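Local coordinates for protein putative HAD-hydrolase YfnB (Bacillus subtilis, PDB 3ED5) that is a putative hydrolase of the haloacid dehalogenase superfamily that probably has 5'-nucleotidase activity, at residues L40-D43 with M44-Q47; K161-F164 with N165-E169; Y218-K222 with L223-Y227. All coordinates share one frame; numbering follows the deposited sequence.

Interaction 1. Residues L40-D43 with M44-Q47. With FMT (formic acid), chain I.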
loop_
_atom_site.group_PDB
_atom_site.type_symbol
_atom_site.label_atom_id
_atom_site.label_comp_id
_atom_site.label_asym_id
_atom_site.label_seq_id
_atom_site.Cartn_x
_atom_site.Cartn_y
_atom_site.Cartn_z
ATOM N N LEU A 40 -1.175 25.653 -2.298
ATOM C CA LEU A 40 -1.227 24.332 -2.949
ATOM C C LEU A 40 -2.372 24.379 -3.953
ATOM O O LEU A 40 -3.520 24.093 -3.618
ATOM C CB LEU A 40 -1.424 23.207 -1.923
ATOM C CG LEU A 40 -1.511 21.752 -2.461
ATOM C CD1 LEU A 40 -0.297 21.402 -3.336
ATOM C CD2 LEU A 40 -1.739 20.759 -1.318
ATOM N N THR A 41 -2.044 24.783 -5.175
ATOM C CA THR A 41 -3.010 24.849 -6.263
ATOM C C THR A 41 -3.439 23.467 -6.760
ATOM O O THR A 41 -2.745 22.455 -6.531
ATOM C CB THR A 41 -2.442 25.668 -7.437
ATOM O OG1 THR A 41 -1.385 24.941 -8.072
ATOM C CG2 THR A 41 -1.894 27.008 -6.927
ATOM N N ASN A 42 -4.593 23.420 -7.425
ATOM C CA ASN A 42 -5.028 22.185 -8.084
ATOM C C ASN A 42 -3.973 21.647 -9.048
ATOM O O ASN A 42 -3.684 20.439 -9.027
ATOM C CB ASN A 42 -6.338 22.412 -8.834
ATOM C CG ASN A 42 -7.514 22.553 -7.908
ATOM O OD1 ASN A 42 -7.461 22.146 -6.747
ATOM N ND2 ASN A 42 -8.596 23.134 -8.417
ATOM N N ASP A 43 -3.387 22.544 -9.853
ATOM C CA ASP A 43 -2.360 22.151 -10.814
ATOM C C ASP A 43 -1.189 21.508 -10.109
ATOM O O ASP A 43 -0.746 20.434 -10.526
ATOM C CB ASP A 43 -1.877 23.317 -11.687
ATOM C CG ASP A 43 -2.939 23.785 -12.674
ATOM O OD1 ASP A 43 -3.981 23.096 -12.804
ATOM O OD2 ASP A 43 -2.742 24.852 -13.311
HETATM N N MSE A 44 -0.711 22.135 -9.030
HETATM C CA MSE A 44 0.401 21.550 -8.259
HETATM C C MSE A 44 0.099 20.188 -7.645
HETATM O O MSE A 44 0.943 19.292 -7.684
HETATM C CB MSE A 44 0.928 22.513 -7.202
HETATM C CG MSE A 44 1.707 23.625 -7.823
HETATM SE SE MSE A 44 2.053 25.143 -6.596
HETATM C CE MSE A 44 3.581 24.367 -5.731
ATOM N N LYS A 45 -1.095 20.041 -7.089
ATOM C CA LYS A 45 -1.500 18.781 -6.491
ATOM C C LYS A 45 -1.527 17.661 -7.536
ATOM O O LYS A 45 -1.078 16.510 -7.262
ATOM C CB LYS A 45 -2.870 18.967 -5.864
ATOM C CG LYS A 45 -3.213 17.940 -4.828
ATOM C CD LYS A 45 -4.093 18.540 -3.739
ATOM C CE LYS A 45 -5.287 19.337 -4.299
ATOM N NZ LYS A 45 -6.555 18.975 -3.563
ATOM N N ALA A 46 -2.068 17.984 -8.707
ATOM C CA ALA A 46 -2.147 17.041 -9.808
ATOM C C ALA A 46 -0.732 16.655 -10.239
ATOM O O ALA A 46 -0.438 15.469 -10.405
ATOM C CB ALA A 46 -2.913 17.640 -10.972
ATOM N N GLN A 47 0.149 17.648 -10.405
ATOM C CA GLN A 47 1.534 17.313 -10.800
ATOM C C GLN A 47 2.262 16.494 -9.731
ATOM O O GLN A 47 3.000 15.550 -10.089
ATOM C CB GLN A 47 2.366 18.544 -11.192
ATOM C CG GLN A 47 1.935 19.219 -12.511
ATOM C CD GLN A 47 1.865 18.313 -13.745
ATOM O OE1 GLN A 47 2.850 17.667 -14.159
ATOM N NE2 GLN A 47 0.690 18.300 -14.375
HETATM C C FMT I . 0.501 26.709 -9.716
HETATM O O1 FMT I . -0.564 26.365 -10.242
HETATM O O2 FMT I . 1.124 27.756 -9.945
HETATM O O HOH W 1 -1.484 19.847 -13.639
#

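Interaction 2. Residues K161-F164 with N165-E169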
loop_
_atom_site.group_PDB
_atom_site.type_symbol
_atom_site.label_atom_id
_atom_site.label_comp_id
_atom_site.label_asym_id
_atom_site.label_seq_id
_atom_site.Cartn_x
_atom_site.Cartn_y
_atom_site.Cartn_z
ATOM N N LYS A 161 9.593 -10.939 -7.663
ATOM C CA LYS A 161 9.511 -12.313 -7.164
ATOM C C LYS A 161 10.392 -12.503 -5.920
ATOM O O LYS A 161 9.984 -13.175 -4.966
ATOM C CB LYS A 161 9.813 -13.303 -8.309
ATOM C CG LYS A 161 11.206 -13.174 -8.957
ATOM C CD LYS A 161 11.375 -14.080 -10.193
ATOM C CE LYS A 161 12.817 -14.066 -10.739
ATOM N NZ LYS A 161 12.969 -15.084 -11.830
ATOM N N GLU A 162 11.563 -11.855 -5.862
ATOM C CA GLU A 162 12.406 -12.079 -4.682
ATOM C C GLU A 162 11.845 -11.471 -3.385
ATOM O O GLU A 162 12.147 -11.921 -2.280
ATOM C CB GLU A 162 13.844 -11.651 -4.944
ATOM C CG GLU A 162 14.522 -12.355 -6.161
ATOM C CD GLU A 162 14.289 -11.649 -7.516
ATOM O OE1 GLU A 162 13.368 -10.797 -7.651
ATOM O OE2 GLU A 162 15.068 -11.938 -8.479
ATOM N N TYR A 163 11.056 -10.410 -3.498
ATOM C CA TYR A 163 10.339 -9.947 -2.316
ATOM C C TYR A 163 9.390 -11.072 -1.798
ATOM O O TYR A 163 9.351 -11.404 -0.603
ATOM C CB TYR A 163 9.554 -8.658 -2.599
ATOM C CG TYR A 163 8.591 -8.335 -1.482
ATOM C CD1 TYR A 163 9.015 -7.612 -0.359
ATOM C CD2 TYR A 163 7.258 -8.800 -1.520
ATOM C CE1 TYR A 163 8.117 -7.319 0.704
ATOM C CE2 TYR A 163 6.356 -8.536 -0.461
ATOM C CZ TYR A 163 6.797 -7.810 0.643
ATOM O OH TYR A 163 5.918 -7.528 1.671
ATOM N N PHE A 164 8.623 -11.652 -2.705
ATOM C CA PHE A 164 7.707 -12.713 -2.279
ATOM C C PHE A 164 8.426 -13.944 -1.758
ATOM O O PHE A 164 7.963 -14.550 -0.808
ATOM C CB PHE A 164 6.706 -13.026 -3.376
ATOM C CG PHE A 164 5.728 -11.912 -3.566
ATOM C CD1 PHE A 164 4.671 -11.757 -2.670
ATOM C CD2 PHE A 164 5.912 -10.964 -4.571
ATOM C CE1 PHE A 164 3.779 -10.682 -2.787
ATOM C CE2 PHE A 164 5.021 -9.887 -4.697
ATOM C CZ PHE A 164 3.947 -9.760 -3.811
ATOM N N ASN A 165 9.589 -14.258 -2.321
ATOM C CA ASN A 165 10.356 -15.416 -1.798
ATOM C C ASN A 165 10.660 -15.213 -0.328
ATOM O O ASN A 165 10.606 -16.152 0.483
ATOM C CB ASN A 165 11.704 -15.601 -2.505
ATOM C CG ASN A 165 11.576 -16.050 -3.941
ATOM O OD1 ASN A 165 10.513 -16.514 -4.392
ATOM N ND2 ASN A 165 12.674 -15.928 -4.680
ATOM N N TYR A 166 11.045 -13.980 0.005
ATOM C CA TYR A 166 11.381 -13.606 1.361
ATOM C C TYR A 166 10.194 -13.824 2.314
ATOM O O TYR A 166 10.343 -14.430 3.403
ATOM C CB TYR A 166 11.836 -12.118 1.376
ATOM C CG TYR A 166 12.182 -11.599 2.753
ATOM C CD1 TYR A 166 13.514 -11.445 3.146
ATOM C CD2 TYR A 166 11.174 -11.211 3.645
ATOM C CE1 TYR A 166 13.826 -10.960 4.434
ATOM C CE2 TYR A 166 11.470 -10.740 4.908
ATOM C CZ TYR A 166 12.783 -10.616 5.293
ATOM O OH TYR A 166 13.061 -10.136 6.557
ATOM N N VAL A 167 9.020 -13.371 1.877
ATOM C CA VAL A 167 7.771 -13.525 2.639
ATOM C C VAL A 167 7.441 -15.015 2.804
ATOM O O VAL A 167 7.138 -15.476 3.919
ATOM C CB VAL A 167 6.618 -12.867 1.910
ATOM C CG1 VAL A 167 5.250 -13.157 2.599
ATOM C CG2 VAL A 167 6.874 -11.349 1.846
ATOM N N PHE A 168 7.491 -15.739 1.700
ATOM C CA PHE A 168 7.096 -17.183 1.746
ATOM C C PHE A 168 7.965 -18.018 2.675
ATOM O O PHE A 168 7.470 -18.934 3.346
ATOM C CB PHE A 168 7.083 -17.804 0.346
ATOM C CG PHE A 168 6.144 -17.128 -0.624
ATOM C CD1 PHE A 168 5.149 -16.253 -0.182
ATOM C CD2 PHE A 168 6.255 -17.402 -1.989
ATOM C CE1 PHE A 168 4.261 -15.652 -1.083
ATOM C CE2 PHE A 168 5.376 -16.802 -2.913
ATOM C CZ PHE A 168 4.382 -15.917 -2.453
ATOM N N GLU A 169 9.261 -17.708 2.714
ATOM C CA GLU A 169 10.182 -18.450 3.578
ATOM C C GLU A 169 9.846 -18.219 5.053
ATOM O O GLU A 169 10.260 -18.959 5.902
ATOM C CB GLU A 169 11.625 -18.026 3.284
ATOM C CG GLU A 169 12.177 -18.518 1.954
ATOM C CD GLU A 169 12.165 -20.055 1.811
ATOM O OE1 GLU A 169 12.713 -20.760 2.684
ATOM O OE2 GLU A 169 11.588 -20.562 0.812
#

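Interaction 3. Residues Y218-K222 with L223-Y227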
loop_
_atom_site.group_PDB
_atom_site.type_symbol
_atom_site.label_atom_id
_atom_site.label_comp_id
_atom_site.label_asym_id
_atom_site.label_seq_id
_atom_site.Cartn_x
_atom_site.Cartn_y
_atom_site.Cartn_z
ATOM N N TYR A 218 -9.701 -11.990 -8.711
ATOM C CA TYR A 218 -10.949 -11.317 -8.322
ATOM C C TYR A 218 -10.765 -9.812 -8.361
ATOM O O TYR A 218 -9.663 -9.329 -8.200
ATOM C CB TYR A 218 -11.333 -11.647 -6.874
ATOM C CG TYR A 218 -11.194 -13.102 -6.529
ATOM C CD1 TYR A 218 -12.214 -14.006 -6.838
ATOM C CD2 TYR A 218 -10.040 -13.568 -5.874
ATOM C CE1 TYR A 218 -12.101 -15.359 -6.528
ATOM C CE2 TYR A 218 -9.920 -14.925 -5.542
ATOM C CZ TYR A 218 -10.962 -15.810 -5.881
ATOM O OH TYR A 218 -10.878 -17.158 -5.579
ATOM N N GLU A 219 -11.876 -9.104 -8.526
ATOM C CA GLU A 219 -11.890 -7.645 -8.459
ATOM C C GLU A 219 -13.128 -7.230 -7.641
ATOM O O GLU A 219 -14.247 -7.676 -7.955
ATOM C CB GLU A 219 -11.988 -7.074 -9.873
ATOM C CG GLU A 219 -12.035 -5.524 -9.831
ATOM C CD GLU A 219 -12.178 -4.908 -11.206
ATOM O OE1 GLU A 219 -12.109 -5.636 -12.236
ATOM O OE2 GLU A 219 -12.374 -3.672 -11.248
ATOM N N ILE A 220 -12.934 -6.382 -6.622
ATOM C CA ILE A 220 -14.043 -5.936 -5.759
ATOM C C ILE A 220 -14.024 -4.419 -5.601
ATOM O O ILE A 220 -12.995 -3.800 -5.858
ATOM C CB ILE A 220 -13.971 -6.568 -4.380
ATOM C CG1 ILE A 220 -12.689 -6.172 -3.643
ATOM C CG2 ILE A 220 -13.970 -8.089 -4.526
ATOM C CD1 ILE A 220 -12.537 -6.915 -2.217
ATOM N N ARG A 221 -15.139 -3.863 -5.145
ATOM C CA ARG A 221 -15.181 -2.432 -4.801
ATOM C C ARG A 221 -15.127 -2.211 -3.293
ATOM O O ARG A 221 -14.553 -1.226 -2.841
ATOM C CB ARG A 221 -16.412 -1.770 -5.402
ATOM C CG ARG A 221 -16.363 -1.752 -6.928
ATOM C CD ARG A 221 -17.658 -1.197 -7.474
ATOM N NE ARG A 221 -17.738 0.235 -7.272
ATOM C CZ ARG A 221 -18.835 0.960 -7.488
ATOM N NH1 ARG A 221 -19.964 0.377 -7.902
ATOM N NH2 ARG A 221 -18.804 2.264 -7.277
ATOM N N LYS A 222 -15.702 -3.115 -2.510
ATOM C CA LYS A 222 -15.733 -2.914 -1.069
ATOM C C LYS A 222 -15.143 -4.124 -0.400
ATOM O O LYS A 222 -15.319 -5.249 -0.878
ATOM C CB LYS A 222 -17.155 -2.724 -0.564
ATOM C CG LYS A 222 -17.848 -1.469 -1.101
ATOM C CD LYS A 222 -19.170 -1.182 -0.399
ATOM C CE LYS A 222 -20.207 -2.277 -0.613
ATOM N NZ LYS A 222 -21.599 -1.771 -0.307
ATOM N N LEU A 223 -14.467 -3.894 0.723
ATOM C CA LEU A 223 -13.856 -4.997 1.455
ATOM C C LEU A 223 -14.838 -6.099 1.861
ATOM O O LEU A 223 -14.452 -7.264 1.911
ATOM C CB LEU A 223 -13.122 -4.469 2.684
ATOM C CG LEU A 223 -11.838 -3.675 2.368
ATOM C CD1 LEU A 223 -11.297 -3.056 3.692
ATOM C CD2 LEU A 223 -10.737 -4.520 1.738
ATOM N N GLU A 224 -16.087 -5.734 2.148
ATOM C CA GLU A 224 -17.077 -6.733 2.594
ATOM C C GLU A 224 -17.381 -7.770 1.508
ATOM O O GLU A 224 -17.868 -8.864 1.819
ATOM C CB GLU A 224 -18.367 -6.059 3.075
ATOM C CG GLU A 224 -19.094 -5.256 1.986
ATOM C CD GLU A 224 -20.376 -4.558 2.482
ATOM O OE1 GLU A 224 -20.491 -4.249 3.689
ATOM O OE2 GLU A 224 -21.275 -4.304 1.655
ATOM N N GLU A 225 -17.054 -7.464 0.248
ATOM C CA GLU A 225 -17.214 -8.464 -0.821
ATOM C C GLU A 225 -16.289 -9.679 -0.604
ATOM O O GLU A 225 -16.478 -10.710 -1.245
ATOM C CB GLU A 225 -16.953 -7.849 -2.193
ATOM C CG GLU A 225 -17.966 -6.758 -2.571
ATOM C CD GLU A 225 -17.571 -6.098 -3.877
ATOM O OE1 GLU A 225 -17.290 -6.817 -4.837
ATOM O OE2 GLU A 225 -17.493 -4.869 -3.935
ATOM N N LEU A 226 -15.291 -9.560 0.279
ATOM C CA LEU A 226 -14.417 -10.688 0.584
ATOM C C LEU A 226 -15.109 -11.843 1.288
ATOM O O LEU A 226 -14.653 -12.980 1.156
ATOM C CB LEU A 226 -13.203 -10.266 1.398
ATOM C CG LEU A 226 -12.088 -9.641 0.571
ATOM C CD1 LEU A 226 -11.076 -9.022 1.551
ATOM C CD2 LEU A 226 -11.380 -10.650 -0.378
ATOM N N TYR A 227 -16.189 -11.568 2.031
ATOM C CA TYR A 227 -16.910 -12.660 2.726
ATOM C C TYR A 227 -17.339 -13.730 1.732
ATOM O O TYR A 227 -17.121 -14.936 1.947
ATOM C CB TYR A 227 -18.102 -12.140 3.534
ATOM C CG TYR A 227 -17.664 -11.275 4.688
ATOM C CD1 TYR A 227 -16.863 -11.804 5.704
ATOM C CD2 TYR A 227 -18.053 -9.934 4.772
ATOM C CE1 TYR A 227 -16.431 -11.018 6.775
ATOM C CE2 TYR A 227 -17.637 -9.128 5.848
ATOM C CZ TYR A 227 -16.831 -9.695 6.855
ATOM O OH TYR A 227 -16.391 -8.936 7.912
#

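Interaction 1. Residues L40-D43 with M44-Q47
Thr-41 OG1 accepts the backbone N-H of Met-44 at 3.0 Å, with an N-H...O angle of 164°, which makes Thr-41 the N-cap of helix 42-60. The same hydroxyl donates to O1 of a formic acid molecule 2.7 Å from OG1. That molecule, probably left from the crystallisation liquor, also lies against the CG and SE of Met-44, a selenomethionine. The chi1 of 70° sets OG1 between the backbone N and the carbonyl carbon of Thr-41, which turns the oxygen back over the first helical turn and leaves CG2 beside the formic acid.

Regular helical bonding begins here: Lys-45 N reaches Thr-41 O at 3.0 Å, followed by Ala-46 N to Asn-42 O and Gln-47 N to Asp-43 O. Asp-43 O has a second donor, a water that in turn accepts from Gln-47 NE2 at 2.8 Å.

On the other flank of the cap, Leu-40 CD1 packs 4.2 Å from Met-44 CB, and its CD2 meets Lys-45 CD where the two chains pass almost perpendicular. Leu-40 and Met-44 both reach Phe-33 of helix 21-35, while Met-44 also touches Leu-78 of helix 66-80. Chemically, the hydroxyl acts as acceptor and donor at once, satisfying a first-turn N-H while donating to the formic acid, which may be present as formate and would then probably be favoured by the helix N-terminus.

Interaction 2. Residues K161-F164 with N165-E169
Tyr-163 and Val-167, one turn apart on helix 161-169 of the HAD-type Rossmann-like domain, meet through a CH-pi contact. Val-167 CG2 sits over one face of the tyrosine ring, 4.1 Å from the centroid and 29° off the normal, nearer the CE2 and CZ side. A chi1 of 168° leaves Tyr-163 CG beside its carbonyl carbon, where Val-167 meets the ring a turn later. The phenol OH bonds to Phe-149 O, tying the helix to strand 147-150, and the side chain lies about 8 Å from that of Asp-13, the nucleophile by similarity.

Next to it, the tyrosine edge points onto the Phe-164 face, with Tyr-163 CD2 over the ring centre, 3.8 Å above the plane. Phe-168 shares the first torsion of Phe-164, and its ring lies back over the preceding turn. Phe-164 CB makes a CH-pi contact over the face of the Phe-168 ring, 4.2 Å from its centroid; that ring also stacks with Phe-174.

Tyr-166 N approaches Glu-162 O from well above the carbonyl plane, whereas Phe-168 N reaches Phe-164 O nearly along the C=O axis at 2.8 Å. That same Phe-164 O also lies over the Phe-168 ring, 3.2 Å from CG.

Interaction 3. Residues Y218-K222 with L223-Y227
Glu-225 OE2 takes two backbone N-H groups of the turn after strand 218-220, those of Arg-221 at 2.8 Å and Lys-222 at 2.9 Å. Both donors come from the same face of the carboxylate, 40° and 46° out of its plane. With CG anti to the carbonyl carbon (chi1 -64°) and the chain extended beyond it, the side chain runs back under the turn, and its OE1 comes 3.4 Å from Ile-220 CB. Glu-225 N in turn donates to Lys-222 O at 3.0 Å, from above the carbonyl plane.

On the buried side, Ile-220 CD1 packs 3.9 Å from Leu-226 CG, one side chain lying roughly square across the other. Both residues also rest on Cys-201 of strand 199-203, and Leu-223 and Leu-226 continue onto Leu-111 of helix 108-116, so this flank belongs to the core between sheet and helix.

The exposed side is looser. Lys-222 and Glu-224 run alongside each other and join in a salt bridge of 3.2 Å between NZ and OE2 whose hydrogen bond is weak. With a glutamine in place of Glu-225 the negative charge is gone, and the N-H groups of Arg-221 and Lys-222 would probably be held less firmly, leaving the turn freer to move. The chemistry is thus that of a carboxylate gripping consecutive amides at the strand-to-helix junction, its charge probably stabilised by their dipoles.

The three contacts follow one another along the chain without overlap: interaction 1 opens helix 42-60, interaction 2 runs along helix 161-169, and interaction 3 joins strand 218-220 to helix 226-230. Interaction 1 sits among helices 21-35, 42-60 and 66-80, consistent with the cap of HAD enzymes. Interaction 2 lies on a helix packed against the parallel sheet, and interaction 3 starts in its edge strand; both belong to the Rossmann-like core that carries Asp-13, the nucleophile inferred by similarity. The centre of interaction 1 is about 37 Å from that of interaction 2 and about 32 Å from that of interaction 3. Interactions 2 and 3, with centres about 25 Å apart, are tied to opposite outermost strands, 147-150 and 218-220.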